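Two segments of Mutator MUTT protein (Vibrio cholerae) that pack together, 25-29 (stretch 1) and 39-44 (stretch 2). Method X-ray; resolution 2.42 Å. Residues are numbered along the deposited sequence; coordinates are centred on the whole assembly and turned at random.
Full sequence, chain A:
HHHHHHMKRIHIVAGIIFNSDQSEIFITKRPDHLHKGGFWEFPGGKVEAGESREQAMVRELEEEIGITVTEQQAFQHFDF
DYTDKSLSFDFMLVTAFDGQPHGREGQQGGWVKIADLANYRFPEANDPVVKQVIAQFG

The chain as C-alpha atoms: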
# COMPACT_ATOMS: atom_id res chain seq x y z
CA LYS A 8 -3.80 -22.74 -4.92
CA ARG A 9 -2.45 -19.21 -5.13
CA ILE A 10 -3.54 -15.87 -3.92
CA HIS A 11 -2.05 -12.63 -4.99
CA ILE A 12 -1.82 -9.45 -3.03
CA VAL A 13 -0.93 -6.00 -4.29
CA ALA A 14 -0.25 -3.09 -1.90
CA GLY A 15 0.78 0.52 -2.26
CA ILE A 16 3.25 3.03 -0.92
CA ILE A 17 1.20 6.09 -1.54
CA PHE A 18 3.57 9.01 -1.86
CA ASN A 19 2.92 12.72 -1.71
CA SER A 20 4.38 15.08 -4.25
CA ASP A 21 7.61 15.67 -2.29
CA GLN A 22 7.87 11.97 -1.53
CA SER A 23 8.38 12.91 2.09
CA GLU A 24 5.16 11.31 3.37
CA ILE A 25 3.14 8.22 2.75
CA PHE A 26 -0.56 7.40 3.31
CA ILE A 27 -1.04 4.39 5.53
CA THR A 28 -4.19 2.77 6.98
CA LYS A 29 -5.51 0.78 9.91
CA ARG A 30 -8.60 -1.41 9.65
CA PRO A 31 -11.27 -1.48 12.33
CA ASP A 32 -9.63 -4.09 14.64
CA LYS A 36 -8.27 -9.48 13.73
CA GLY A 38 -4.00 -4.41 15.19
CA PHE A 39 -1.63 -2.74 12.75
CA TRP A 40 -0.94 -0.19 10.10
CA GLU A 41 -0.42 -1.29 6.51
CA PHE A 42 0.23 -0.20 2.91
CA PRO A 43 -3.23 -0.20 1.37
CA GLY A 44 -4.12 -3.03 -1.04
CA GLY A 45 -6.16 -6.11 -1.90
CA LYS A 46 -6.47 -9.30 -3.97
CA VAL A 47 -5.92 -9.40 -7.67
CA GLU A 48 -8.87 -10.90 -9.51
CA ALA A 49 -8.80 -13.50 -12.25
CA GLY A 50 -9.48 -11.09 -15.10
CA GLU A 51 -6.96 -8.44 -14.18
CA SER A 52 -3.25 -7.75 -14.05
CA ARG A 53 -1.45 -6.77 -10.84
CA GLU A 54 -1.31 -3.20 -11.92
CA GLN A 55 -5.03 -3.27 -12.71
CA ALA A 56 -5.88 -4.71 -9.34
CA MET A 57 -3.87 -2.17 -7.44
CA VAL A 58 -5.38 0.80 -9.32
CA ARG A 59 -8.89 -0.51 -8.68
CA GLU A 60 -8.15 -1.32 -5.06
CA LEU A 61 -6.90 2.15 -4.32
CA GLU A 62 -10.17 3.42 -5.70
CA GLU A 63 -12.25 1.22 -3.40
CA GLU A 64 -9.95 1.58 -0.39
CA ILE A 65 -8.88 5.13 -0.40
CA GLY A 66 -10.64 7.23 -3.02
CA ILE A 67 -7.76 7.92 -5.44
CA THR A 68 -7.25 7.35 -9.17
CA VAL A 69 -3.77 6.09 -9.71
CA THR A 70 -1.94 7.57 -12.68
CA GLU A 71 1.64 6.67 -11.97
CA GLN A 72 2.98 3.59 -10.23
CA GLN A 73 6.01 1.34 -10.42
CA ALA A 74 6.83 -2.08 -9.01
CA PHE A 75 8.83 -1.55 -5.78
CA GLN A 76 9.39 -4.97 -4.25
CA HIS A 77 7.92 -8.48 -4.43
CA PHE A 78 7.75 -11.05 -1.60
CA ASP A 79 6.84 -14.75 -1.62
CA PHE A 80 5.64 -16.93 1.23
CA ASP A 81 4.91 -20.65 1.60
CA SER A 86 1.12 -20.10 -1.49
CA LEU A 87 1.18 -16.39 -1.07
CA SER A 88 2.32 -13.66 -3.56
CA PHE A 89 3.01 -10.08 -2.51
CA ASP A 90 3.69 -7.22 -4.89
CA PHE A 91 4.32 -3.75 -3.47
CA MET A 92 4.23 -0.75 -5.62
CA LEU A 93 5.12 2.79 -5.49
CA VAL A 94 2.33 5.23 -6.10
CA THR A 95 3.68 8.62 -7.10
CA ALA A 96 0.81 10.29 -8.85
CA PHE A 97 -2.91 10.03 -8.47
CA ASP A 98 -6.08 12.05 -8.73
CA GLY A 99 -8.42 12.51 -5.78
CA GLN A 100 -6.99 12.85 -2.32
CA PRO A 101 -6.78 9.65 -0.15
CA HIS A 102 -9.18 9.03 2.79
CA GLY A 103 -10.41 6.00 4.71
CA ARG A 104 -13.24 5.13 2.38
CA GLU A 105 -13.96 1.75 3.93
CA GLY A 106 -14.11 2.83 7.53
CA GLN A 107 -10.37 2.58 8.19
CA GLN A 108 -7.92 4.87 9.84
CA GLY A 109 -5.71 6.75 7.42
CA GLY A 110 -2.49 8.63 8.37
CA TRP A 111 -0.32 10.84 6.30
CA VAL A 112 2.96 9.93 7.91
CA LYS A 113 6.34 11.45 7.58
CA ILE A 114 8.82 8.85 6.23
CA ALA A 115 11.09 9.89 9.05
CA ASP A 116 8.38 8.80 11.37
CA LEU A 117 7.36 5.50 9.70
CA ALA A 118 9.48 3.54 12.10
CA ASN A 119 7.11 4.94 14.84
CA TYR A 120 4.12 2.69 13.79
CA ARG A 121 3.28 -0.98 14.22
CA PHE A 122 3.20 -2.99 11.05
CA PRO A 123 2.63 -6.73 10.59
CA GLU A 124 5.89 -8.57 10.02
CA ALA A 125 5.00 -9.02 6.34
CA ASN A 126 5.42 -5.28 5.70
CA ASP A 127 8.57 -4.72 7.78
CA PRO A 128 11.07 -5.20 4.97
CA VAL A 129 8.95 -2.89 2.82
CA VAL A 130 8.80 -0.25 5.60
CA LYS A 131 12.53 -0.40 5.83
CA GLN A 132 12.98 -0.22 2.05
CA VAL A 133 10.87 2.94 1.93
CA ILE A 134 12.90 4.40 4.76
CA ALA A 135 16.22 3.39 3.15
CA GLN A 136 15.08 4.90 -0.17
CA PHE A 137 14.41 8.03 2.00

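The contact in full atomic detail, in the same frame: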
# COMPACT_ATOMS: atom_id res chain seq x y z
N ILE A 25 4.00 9.20 3.37
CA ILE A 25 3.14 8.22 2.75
C ILE A 25 1.82 8.08 3.52
O ILE A 25 1.79 8.27 4.74
CB ILE A 25 3.83 6.80 2.61
CG1 ILE A 25 3.83 6.05 3.91
CG2 ILE A 25 5.22 6.91 2.05
CD1 ILE A 25 4.53 6.71 4.99
N PHE A 26 0.76 7.76 2.76
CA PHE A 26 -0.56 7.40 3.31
C PHE A 26 -0.78 5.90 3.63
O PHE A 26 -0.75 5.00 2.75
CB PHE A 26 -1.68 7.83 2.35
CG PHE A 26 -3.01 7.88 2.98
CD1 PHE A 26 -3.35 8.96 3.80
CD2 PHE A 26 -3.93 6.85 2.78
CE1 PHE A 26 -4.58 9.04 4.41
CE2 PHE A 26 -5.19 6.92 3.34
CZ PHE A 26 -5.54 8.05 4.20
N ILE A 27 -1.14 5.67 4.88
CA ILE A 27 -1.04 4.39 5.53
C ILE A 27 -2.37 4.25 6.32
O ILE A 27 -2.98 5.28 6.73
CB ILE A 27 0.31 4.42 6.34
CG1 ILE A 27 1.42 3.71 5.58
CG2 ILE A 27 0.19 4.06 7.82
N THR A 28 -2.84 3.00 6.48
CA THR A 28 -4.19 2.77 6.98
C THR A 28 -4.28 1.67 8.03
O THR A 28 -3.53 0.70 8.02
CB THR A 28 -5.22 2.43 5.82
OG1 THR A 28 -4.84 1.27 5.08
CG2 THR A 28 -5.39 3.58 4.83
N LYS A 29 -5.23 1.81 8.94
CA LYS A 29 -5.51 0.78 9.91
C LYS A 29 -6.99 0.39 9.90
O LYS A 29 -7.90 1.26 10.07
CB LYS A 29 -5.14 1.30 11.26
CG LYS A 29 -5.08 0.30 12.36
CD LYS A 29 -5.31 1.06 13.68
CE LYS A 29 -4.23 0.87 14.64
NZ LYS A 29 -4.33 -0.50 15.17
N PHE A 39 -2.81 -3.36 13.33
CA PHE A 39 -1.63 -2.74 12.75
C PHE A 39 -1.88 -1.88 11.53
O PHE A 39 -2.82 -2.07 10.80
CB PHE A 39 -0.64 -3.84 12.38
CG PHE A 39 -1.29 -4.99 11.66
CD1 PHE A 39 -1.70 -4.85 10.33
CD2 PHE A 39 -1.53 -6.18 12.32
CE1 PHE A 39 -2.27 -5.88 9.68
CE2 PHE A 39 -2.11 -7.21 11.69
CZ PHE A 39 -2.49 -7.08 10.37
N TRP A 40 -0.95 -0.97 11.30
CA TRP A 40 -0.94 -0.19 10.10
C TRP A 40 -0.41 -1.00 8.94
O TRP A 40 0.30 -1.97 9.13
CB TRP A 40 -0.13 1.07 10.32
CG TRP A 40 -0.76 1.89 11.39
CD1 TRP A 40 -0.55 1.81 12.77
CD2 TRP A 40 -1.76 2.90 11.20
NE1 TRP A 40 -1.33 2.73 13.41
CE2 TRP A 40 -2.09 3.41 12.47
CE3 TRP A 40 -2.40 3.43 10.06
CZ2 TRP A 40 -3.04 4.41 12.63
CZ3 TRP A 40 -3.32 4.40 10.21
CH2 TRP A 40 -3.65 4.89 11.47
N GLU A 41 -0.79 -0.59 7.73
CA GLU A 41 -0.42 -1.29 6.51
C GLU A 41 -0.52 -0.41 5.23
O GLU A 41 -1.27 0.57 5.18
CB GLU A 41 -1.31 -2.51 6.35
CG GLU A 41 -2.76 -2.18 6.35
CD GLU A 41 -3.62 -3.42 6.25
OE1 GLU A 41 -3.47 -4.16 5.25
OE2 GLU A 41 -4.43 -3.67 7.16
N PHE A 42 0.23 -0.83 4.19
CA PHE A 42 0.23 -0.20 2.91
C PHE A 42 -1.04 -0.67 2.31
O PHE A 42 -1.26 -1.83 2.29
CB PHE A 42 1.50 -0.56 2.12
CG PHE A 42 2.78 -0.21 2.86
CD1 PHE A 42 3.26 1.08 2.88
CD2 PHE A 42 3.47 -1.15 3.59
CE1 PHE A 42 4.46 1.41 3.62
CE2 PHE A 42 4.60 -0.81 4.30
CZ PHE A 42 5.09 0.47 4.31
N PRO A 43 -1.93 0.23 1.88
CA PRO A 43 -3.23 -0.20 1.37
C PRO A 43 -3.17 -1.08 0.11
O PRO A 43 -2.37 -0.78 -0.80
CB PRO A 43 -3.92 1.11 1.07
CG PRO A 43 -3.38 2.03 2.10
CD PRO A 43 -1.92 1.69 2.09
N GLY A 44 -4.00 -2.14 0.08
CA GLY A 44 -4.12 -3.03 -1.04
C GLY A 44 -5.31 -4.01 -1.03
O GLY A 44 -6.31 -3.83 -0.37

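The two stretches are joined by a single antiparallel bridge between Thr-28, in the strand, and Glu-41, in the other segment. Both hydrogen bonds of the pair run between main-chain atoms. Thr-28 N donates to Glu-41 O over 3.2 Å, nearly straight at 163°; Glu-41 N returns a bond to Thr-28 O that is shorter, at 3.0 Å, but weak, because its angle falls to 134°. Length alone is therefore a poor guide to quality here. Thr-28 O also receives a CA-H...O contact from Trp-40 CA at 3.4 Å. No further bridge forms toward Gly-44. Pro-43, which has no amide hydrogen to offer, packs its CD 3.6 Å from Phe-26 O, while Pro-43 N is 5.0 Å from the same oxygen.

Around this polar centre the side chains pack. Trp-40 contributes the largest covered area of any residue, and its broad indole suits a place where several groups must be met at once. Lys-29 CB sits over one face of the ring, 3.6 Å from the centroid of the six-membered ring and only 7° off its normal, so the aliphatic part of the lysine makes a good CH-pi contact. The charged end matters less: Lys-29 NZ is 5.2 Å from the centroid of the Trp-40 five-membered ring, at most a weak cation-pi attraction. The branched Ile-27 reaches two aromatic residues, with CG2 3.5 Å from Trp-40 CE3 and CG1 4.2 Å from Phe-42 CD1; both approaches are oblique to the rings.

Thr-28 points its CA-to-CB bond away overall, yet its small, branched side chain remains close enough for OG1 to lie 3.4 Å from Pro-43 CG, packing against the compact proline ring.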